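PDB 6IXO: myosin-2 from Saccharomyces cerevisiae, which carries organelles and proteins along polarized actin cables, holding receptors on the cargo with its tail domain while its motor domain exerts force on actin. Local coordinates for residues Leu17-Thr20 with Glu21-Asn24; Leu400-Pro403 with Ser404-Arg407; Asn10-Leu13 with Tyr14-Glu18. All coordinates share one frame; numbering follows the deposited sequence.

Contact 1: Leu17-Thr20 with Glu21-Asn24; sequences LEDT and EILN
Asp19 swings its carboxylate across to Ile22 because CG lies anti to the backbone N (chi1 -167°), and Asn24 turns its amide back along Thr20 because CG stands opposite its own carbonyl carbon (chi1 -70°). The side chains of Asp19 and Ile22 meet at a slant, Asp19 OD2 lying 3.6 Å from Ile22 CD1. Asp19 OD1 lies beside the first turn of the new helix, where the N-H ends would probably steady a negative charge. At Asn24, ND2 comes within 3.6 Å of Thr20 CB, lying alongside the threonine.

Main-chain bonds start the turn. Leu23 N gives to Asp19 O at 3.1 Å, almost straight and in the carbonyl plane, and Asn24 N gives to Thr20 O at 2.7 Å, from a position tilted out of that carbonyl's plane. This is the kink between helices 6-18 and 20-32 of the globular cargo-binding tail: an inverse gamma turn pivots on Asp19, with Thr20 N weakly bonded to Glu18 O, and the aspartate also serves as N-cap of the second helix. The break is so short that Leu17 and Leu23, one from each helix, still meet, CD2 to CD2 at 4.2 Å. Both are buried, packed against Met65 of helix 53-67 and Ile408 of helix 403-415.

Asn24 faces helix 71-90 instead. Its ND2 is hydrogen-bonded to Ser76 OG, which should limit the amide's rotation, whereas OD1 is buried with no partner in the model. With an alanine here, Ser76 would probably lose its amide partner and a gap would open beside the threonine's CB. Phe77 and Gln80 of the same helix also touch the asparagine.

Contact 2: Leu400-Pro403 with Ser404-Arg407; sequences LSLP and STKR
Leu402 and Lys406 are joined by a hydrogen bond from Lys406 N to Leu402 O, 2.8 Å long, the N-H pointing almost straight at the end of the carbonyl. The lysine's own CB sits just 3.2 Å from Leu402 O, so the residue that donates the bond also packs its CB against the oxygen. One step on, Arg407 N reaches Pro403 O at 3.0 Å; this bond is more bent, 144° at the hydrogen, and its donor is tilted out of the carbonyl plane.

The two bonds open helix 403-415, the last helix of the tail domain, with Leu402 as N-cap and Pro403 in the first turn, where having no N-H costs the proline nothing. The next two amides are met from another helix: Glu26 of helix 20-32 lays its carboxylate against the helix start, OE2 taking Ser404 N and OE1 taking Thr405 N. A negative group there would probably be stabilised by the helix dipole as well.

Beneath the cap, Leu402 and Thr405 pack by their stems, CB to CB at 3.7 Å, both buried. With OG1 anti to its own carbonyl carbon (chi1 -60°), Thr405 brings that hydroxyl within 4.0 Å of Leu402 CB; OG1 is hydrogen-bonded outside the two segments, and Leu23 and Ile27 border the residue. The two basic side chains find their partners beyond the cap: Lys406 NZ makes a salt bridge with Asp410 OD2, and Arg407 NE one with Glu12 OE2 of helix 6-18.

Contact 3: Asn10-Leu13 with Tyr14-Glu18; sequences NEEL and YRLLE
Glu12 and Leu16 run alongside each other in a common direction, with Glu12 CG 4.0 Å from Leu16 CD1. They are neighbours one turn apart on the alpha-helix 6-18 near the start of the tail domain, whose regular ladder runs Tyr14 N to Asn10 O, Arg15 N to Glu11 O, Leu16 N to Glu12 O and Leu17 N to Leu13 O. Leu16 also folds down over the carbonyl it binds, CG lying 3.4 Å from Glu12 O. Beyond the methylenes, the Glu12 carboxylate leaves the pair for Arg407 of helix 403-415.

A second pair, Leu13 and Leu17, forms the buried side. Their branches meet at 4.3 Å, Leu13 CD2 to Leu17 CD1, and Leu17 CG lies 3.2 Å from Leu13 O. Glu64 of helix 53-67 borders both leucines; Phe68 adds to the wall beside Leu13, and Ile408 to that beside Leu17.

The outer face is charged. Arg15 runs between Glu11 and Glu18, but the two acids are not equal partners. Glu11 OE2 stays 4.6 Å from Arg15 NE, close enough that the opposite charges probably attract, but too far for a salt bridge. A bend in the arginine's chain at chi2 (-51°) accompanies its turn toward Glu18, three residues on. Tyr14 stands off to another side, CB resting against the carbonyl oxygens of Asn10 and Glu11 while the ring extends off the segment; the Tyr14 side chain also touches Leu70. Asn10 begins the stretch, its OD1 bonded to Gln415 NE2. The salt bridge itself is edge-on: Arg15 NH1 meets Glu18 OE1 at 2.8 Å, on the syn lone pair and only 7° out of the guanidinium plane.

All three contacts are partly buried and lie at one end of the domain, their centres about 32 to 40 Å from the centre of the chain. Contacts 1 and 3 share Leu17 and Glu18 on helix 6-18; contact 3 is the helix body, a plain ladder with a charged outer face, whereas contact 1 is the break after it. Contact 2, much later in sequence, begins the C-terminal helix and relies on a borrowed carboxylate. Leu13, Leu17, Leu23, Leu402 and Thr405 are buried; Glu11, Arg15 and Lys406 are exposed. Methyl groups packed on hydroxyl oxygens link contacts 1 and 2, Leu23 CD1 to Thr405 OG1 at 3.5 Å, while contacts 2 and 3 add a salt bridge.

Contact 1: Leu17-Thr20 with Glu21-Asn24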
loop_
_atom_site.group_PDB
_atom_site.type_symbol
_atom_site.label_atom_id
_atom_site.label_comp_id
_atom_site.label_asym_id
_atom_site.label_seq_id
_atom_site.Cartn_x
_atom_site.Cartn_y
_atom_site.Cartn_z
ATOM N N LEU A 17 3.108 35.971 -3.937
ATOM C CA LEU A 17 3.153 34.825 -4.839
ATOM C C LEU A 17 4.329 34.897 -5.822
ATOM O O LEU A 17 4.890 33.863 -6.183
ATOM C CB LEU A 17 1.830 34.698 -5.580
ATOM C CG LEU A 17 0.660 34.389 -4.640
ATOM C CD1 LEU A 17 -0.694 34.731 -5.281
ATOM C CD2 LEU A 17 0.677 32.935 -4.206
ATOM N N GLU A 18 4.727 36.104 -6.228
ATOM C CA GLU A 18 5.840 36.232 -7.175
ATOM C C GLU A 18 7.190 35.960 -6.495
ATOM O O GLU A 18 8.179 35.667 -7.163
ATOM C CB GLU A 18 5.832 37.627 -7.851
ATOM C CG GLU A 18 6.823 38.660 -7.317
ATOM C CD GLU A 18 6.576 40.068 -7.922
ATOM O OE1 GLU A 18 6.840 41.091 -7.249
ATOM O OE2 GLU A 18 6.111 40.158 -9.080
ATOM N N ASP A 19 7.231 36.052 -5.171
ATOM C CA ASP A 19 8.473 35.822 -4.438
ATOM C C ASP A 19 8.666 34.324 -4.178
ATOM O O ASP A 19 8.648 33.866 -3.024
ATOM C CB ASP A 19 8.474 36.600 -3.121
ATOM C CG ASP A 19 9.848 36.648 -2.469
ATOM O OD1 ASP A 19 10.763 35.932 -2.935
ATOM O OD2 ASP A 19 10.010 37.394 -1.475
ATOM N N THR A 20 8.844 33.557 -5.249
ATOM C CA THR A 20 8.955 32.100 -5.106
ATOM C C THR A 20 10.165 31.640 -4.297
ATOM O O THR A 20 10.136 30.547 -3.750
ATOM C CB THR A 20 9.013 31.374 -6.469
ATOM O OG1 THR A 20 9.940 32.040 -7.333
ATOM C CG2 THR A 20 7.646 31.337 -7.112
ATOM N N GLU A 21 11.229 32.430 -4.236
ATOM C CA GLU A 21 12.383 32.040 -3.409
ATOM C C GLU A 21 11.968 31.751 -1.975
ATOM O O GLU A 21 12.257 30.691 -1.431
ATOM C CB GLU A 21 13.450 33.123 -3.372
ATOM C CG GLU A 21 14.415 33.161 -4.527
ATOM C CD GLU A 21 15.495 34.214 -4.300
ATOM O OE1 GLU A 21 16.351 33.984 -3.411
ATOM O OE2 GLU A 21 15.473 35.273 -4.980
ATOM N N ILE A 22 11.308 32.720 -1.354
ATOM C CA ILE A 22 10.835 32.551 0.011
ATOM C C ILE A 22 9.714 31.523 0.045
ATOM O O ILE A 22 9.726 30.612 0.868
ATOM C CB ILE A 22 10.347 33.883 0.606
ATOM C CG1 ILE A 22 11.549 34.761 0.951
ATOM C CG2 ILE A 22 9.475 33.634 1.827
ATOM C CD1 ILE A 22 11.176 36.052 1.641
ATOM N N LEU A 23 8.750 31.645 -0.861
ATOM C CA LEU A 23 7.628 30.713 -0.819
ATOM C C LEU A 23 8.006 29.239 -1.070
ATOM O O LEU A 23 7.474 28.354 -0.397
ATOM C CB LEU A 23 6.570 31.134 -1.824
ATOM C CG LEU A 23 5.236 30.393 -1.790
ATOM C CD1 LEU A 23 4.680 30.344 -0.385
ATOM C CD2 LEU A 23 4.224 31.121 -2.728
ATOM N N ASN A 24 8.861 28.956 -2.047
ATOM C CA ASN A 24 9.173 27.541 -2.326
ATOM C C ASN A 24 9.872 26.917 -1.119
ATOM O O ASN A 24 9.657 25.773 -0.809
ATOM C CB ASN A 24 10.041 27.385 -3.582
ATOM C CG ASN A 24 9.287 27.711 -4.870
ATOM O OD1 ASN A 24 8.058 27.707 -4.904
ATOM N ND2 ASN A 24 10.027 27.981 -5.935
#

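Contact 2: Leu400-Pro403 with Ser404-Arg407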
loop_
_atom_site.group_PDB
_atom_site.type_symbol
_atom_site.label_atom_id
_atom_site.label_comp_id
_atom_site.label_asym_id
_atom_site.label_seq_id
_atom_site.Cartn_x
_atom_site.Cartn_y
_atom_site.Cartn_z
ATOM N N LEU A 400 1.794 24.985 12.537
ATOM C CA LEU A 400 2.670 25.338 11.428
ATOM C C LEU A 400 3.292 26.707 11.628
ATOM O O LEU A 400 2.679 27.607 12.194
ATOM C CB LEU A 400 1.934 25.292 10.081
ATOM C CG LEU A 400 1.646 23.894 9.529
ATOM C CD1 LEU A 400 0.747 23.959 8.291
ATOM C CD2 LEU A 400 2.958 23.145 9.203
ATOM N N SER A 401 4.523 26.858 11.159
ATOM C CA SER A 401 5.122 28.175 11.098
ATOM C C SER A 401 5.582 28.502 9.686
ATOM O O SER A 401 6.747 28.313 9.353
ATOM C CB SER A 401 6.290 28.293 12.079
ATOM O OG SER A 401 6.815 29.620 11.996
ATOM N N LEU A 402 4.655 29.017 8.878
ATOM C CA LEU A 402 4.893 29.358 7.480
ATOM C C LEU A 402 4.383 30.773 7.187
ATOM O O LEU A 402 3.267 30.937 6.720
ATOM C CB LEU A 402 4.173 28.385 6.553
ATOM C CG LEU A 402 4.397 26.885 6.832
ATOM C CD1 LEU A 402 3.397 26.089 6.058
ATOM C CD2 LEU A 402 5.818 26.489 6.468
ATOM N N PRO A 403 5.206 31.778 7.465
ATOM C CA PRO A 403 4.738 33.176 7.446
ATOM C C PRO A 403 4.062 33.603 6.138
ATOM O O PRO A 403 2.949 34.145 6.159
ATOM C CB PRO A 403 6.019 33.977 7.670
ATOM C CG PRO A 403 6.946 33.006 8.452
ATOM C CD PRO A 403 6.597 31.625 7.943
ATOM N N SER A 404 4.739 33.391 5.018
ATOM C CA SER A 404 4.191 33.844 3.739
ATOM C C SER A 404 2.974 33.024 3.355
ATOM O O SER A 404 1.951 33.531 2.893
ATOM C CB SER A 404 5.250 33.744 2.633
ATOM O OG SER A 404 6.170 34.807 2.757
ATOM N N THR A 405 3.089 31.723 3.571
ATOM C CA THR A 405 2.034 30.834 3.164
ATOM C C THR A 405 0.786 31.158 3.938
ATOM O O THR A 405 -0.303 31.210 3.378
ATOM C CB THR A 405 2.430 29.342 3.401
ATOM O OG1 THR A 405 3.598 29.047 2.642
ATOM C CG2 THR A 405 1.329 28.462 2.948
ATOM N N LYS A 406 0.953 31.382 5.239
ATOM C CA LYS A 406 -0.172 31.721 6.104
ATOM C C LYS A 406 -0.782 33.081 5.713
ATOM O O LYS A 406 -2.007 33.292 5.788
ATOM C CB LYS A 406 0.274 31.737 7.564
ATOM C CG LYS A 406 -0.753 32.298 8.538
ATOM C CD LYS A 406 -0.391 31.932 9.969
ATOM C CE LYS A 406 -0.871 32.966 10.980
ATOM N NZ LYS A 406 -2.274 33.399 10.728
ATOM N N ARG A 407 0.061 34.011 5.289
ATOM C CA ARG A 407 -0.525 35.331 4.933
ATOM C C ARG A 407 -1.369 35.182 3.664
ATOM O O ARG A 407 -2.461 35.748 3.553
ATOM C CB ARG A 407 0.566 36.362 4.739
ATOM C CG ARG A 407 0.002 37.731 4.344
ATOM C CD ARG A 407 -0.943 38.274 5.419
ATOM N NE ARG A 407 -1.308 39.677 5.169
ATOM C CZ ARG A 407 -2.320 40.282 5.769
ATOM N NH1 ARG A 407 -3.047 39.621 6.662
ATOM N NH2 ARG A 407 -2.597 41.550 5.493
#

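Contact 3: Asn10-Leu13 with Tyr14-Glu18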
loop_
_atom_site.group_PDB
_atom_site.type_symbol
_atom_site.label_atom_id
_atom_site.label_comp_id
_atom_site.label_asym_id
_atom_site.label_seq_id
_atom_site.Cartn_x
_atom_site.Cartn_y
_atom_site.Cartn_z
ATOM N N ASN A 10 -5.216 42.350 -3.286
ATOM C CA ASN A 10 -4.630 41.800 -4.501
ATOM C C ASN A 10 -3.157 42.136 -4.681
ATOM O O ASN A 10 -2.380 41.268 -5.102
ATOM C CB ASN A 10 -5.395 42.260 -5.736
ATOM C CG ASN A 10 -6.608 41.401 -6.013
ATOM O OD1 ASN A 10 -6.806 40.365 -5.376
ATOM N ND2 ASN A 10 -7.423 41.821 -6.978
ATOM N N GLU A 11 -2.776 43.385 -4.418
ATOM C CA GLU A 11 -1.369 43.733 -4.534
ATOM C C GLU A 11 -0.519 42.896 -3.580
ATOM O O GLU A 11 0.501 42.360 -3.979
ATOM C CB GLU A 11 -1.119 45.198 -4.244
ATOM C CG GLU A 11 0.349 45.579 -4.372
ATOM C CD GLU A 11 0.552 47.083 -4.428
ATOM O OE1 GLU A 11 -0.417 47.823 -4.139
ATOM O OE2 GLU A 11 1.673 47.523 -4.768
ATOM N N GLU A 12 -0.928 42.828 -2.318
ATOM C CA GLU A 12 -0.154 42.076 -1.324
ATOM C C GLU A 12 -0.080 40.611 -1.725
ATOM O O GLU A 12 0.985 39.993 -1.607
ATOM C CB GLU A 12 -0.739 42.218 0.088
ATOM C CG GLU A 12 0.091 41.460 1.151
ATOM C CD GLU A 12 -0.308 41.715 2.605
ATOM O OE1 GLU A 12 -1.378 42.310 2.893
ATOM O OE2 GLU A 12 0.486 41.306 3.474
ATOM N N LEU A 13 -1.186 40.044 -2.211
ATOM C CA LEU A 13 -1.184 38.637 -2.629
ATOM C C LEU A 13 -0.163 38.430 -3.726
ATOM O O LEU A 13 0.619 37.481 -3.711
ATOM C CB LEU A 13 -2.549 38.191 -3.138
ATOM C CG LEU A 13 -3.461 37.470 -2.170
ATOM C CD1 LEU A 13 -4.833 37.337 -2.810
ATOM C CD2 LEU A 13 -2.856 36.074 -1.778
ATOM N N TYR A 14 -0.178 39.362 -4.678
ATOM C CA TYR A 14 0.672 39.269 -5.843
ATOM C C TYR A 14 2.143 39.261 -5.474
ATOM O O TYR A 14 2.910 38.450 -5.987
ATOM C CB TYR A 14 0.396 40.443 -6.800
ATOM C CG TYR A 14 1.120 40.283 -8.105
ATOM C CD1 TYR A 14 2.404 40.794 -8.279
ATOM C CD2 TYR A 14 0.534 39.588 -9.164
ATOM C CE1 TYR A 14 3.080 40.633 -9.473
ATOM C CE2 TYR A 14 1.198 39.434 -10.370
ATOM C CZ TYR A 14 2.473 39.948 -10.513
ATOM O OH TYR A 14 3.143 39.791 -11.702
ATOM N N ARG A 15 2.545 40.177 -4.606
ATOM C CA ARG A 15 3.928 40.201 -4.145
ATOM C C ARG A 15 4.286 38.945 -3.364
ATOM O O ARG A 15 5.431 38.485 -3.418
ATOM C CB ARG A 15 4.188 41.422 -3.275
ATOM C CG ARG A 15 3.907 42.745 -3.963
ATOM C CD ARG A 15 4.609 42.828 -5.319
ATOM N NE ARG A 15 4.593 44.186 -5.879
ATOM C CZ ARG A 15 5.241 44.556 -6.984
ATOM N NH1 ARG A 15 5.963 43.667 -7.663
ATOM N NH2 ARG A 15 5.170 45.814 -7.409
ATOM N N LEU A 16 3.340 38.392 -2.615
ATOM C CA LEU A 16 3.670 37.130 -1.889
ATOM C C LEU A 16 3.902 36.000 -2.876
ATOM O O LEU A 16 4.786 35.166 -2.700
ATOM C CB LEU A 16 2.570 36.754 -0.896
ATOM C CG LEU A 16 2.526 37.686 0.325
ATOM C CD1 LEU A 16 1.183 37.634 1.036
ATOM C CD2 LEU A 16 3.673 37.371 1.309
ATOM N N LEU A 17 3.108 35.971 -3.937
ATOM C CA LEU A 17 3.153 34.825 -4.839
ATOM C C LEU A 17 4.329 34.897 -5.822
ATOM O O LEU A 17 4.890 33.863 -6.183
ATOM C CB LEU A 17 1.830 34.698 -5.580
ATOM C CG LEU A 17 0.660 34.389 -4.640
ATOM C CD1 LEU A 17 -0.694 34.731 -5.281
ATOM C CD2 LEU A 17 0.677 32.935 -4.206
ATOM N N GLU A 18 4.727 36.104 -6.228
ATOM C CA GLU A 18 5.840 36.232 -7.175
ATOM C C GLU A 18 7.190 35.960 -6.495
ATOM O O GLU A 18 8.179 35.667 -7.163
ATOM C CB GLU A 18 5.832 37.627 -7.851
ATOM C CG GLU A 18 6.823 38.660 -7.317
ATOM C CD GLU A 18 6.576 40.068 -7.922
ATOM O OE1 GLU A 18 6.840 41.091 -7.249
ATOM O OE2 GLU A 18 6.111 40.158 -9.080
#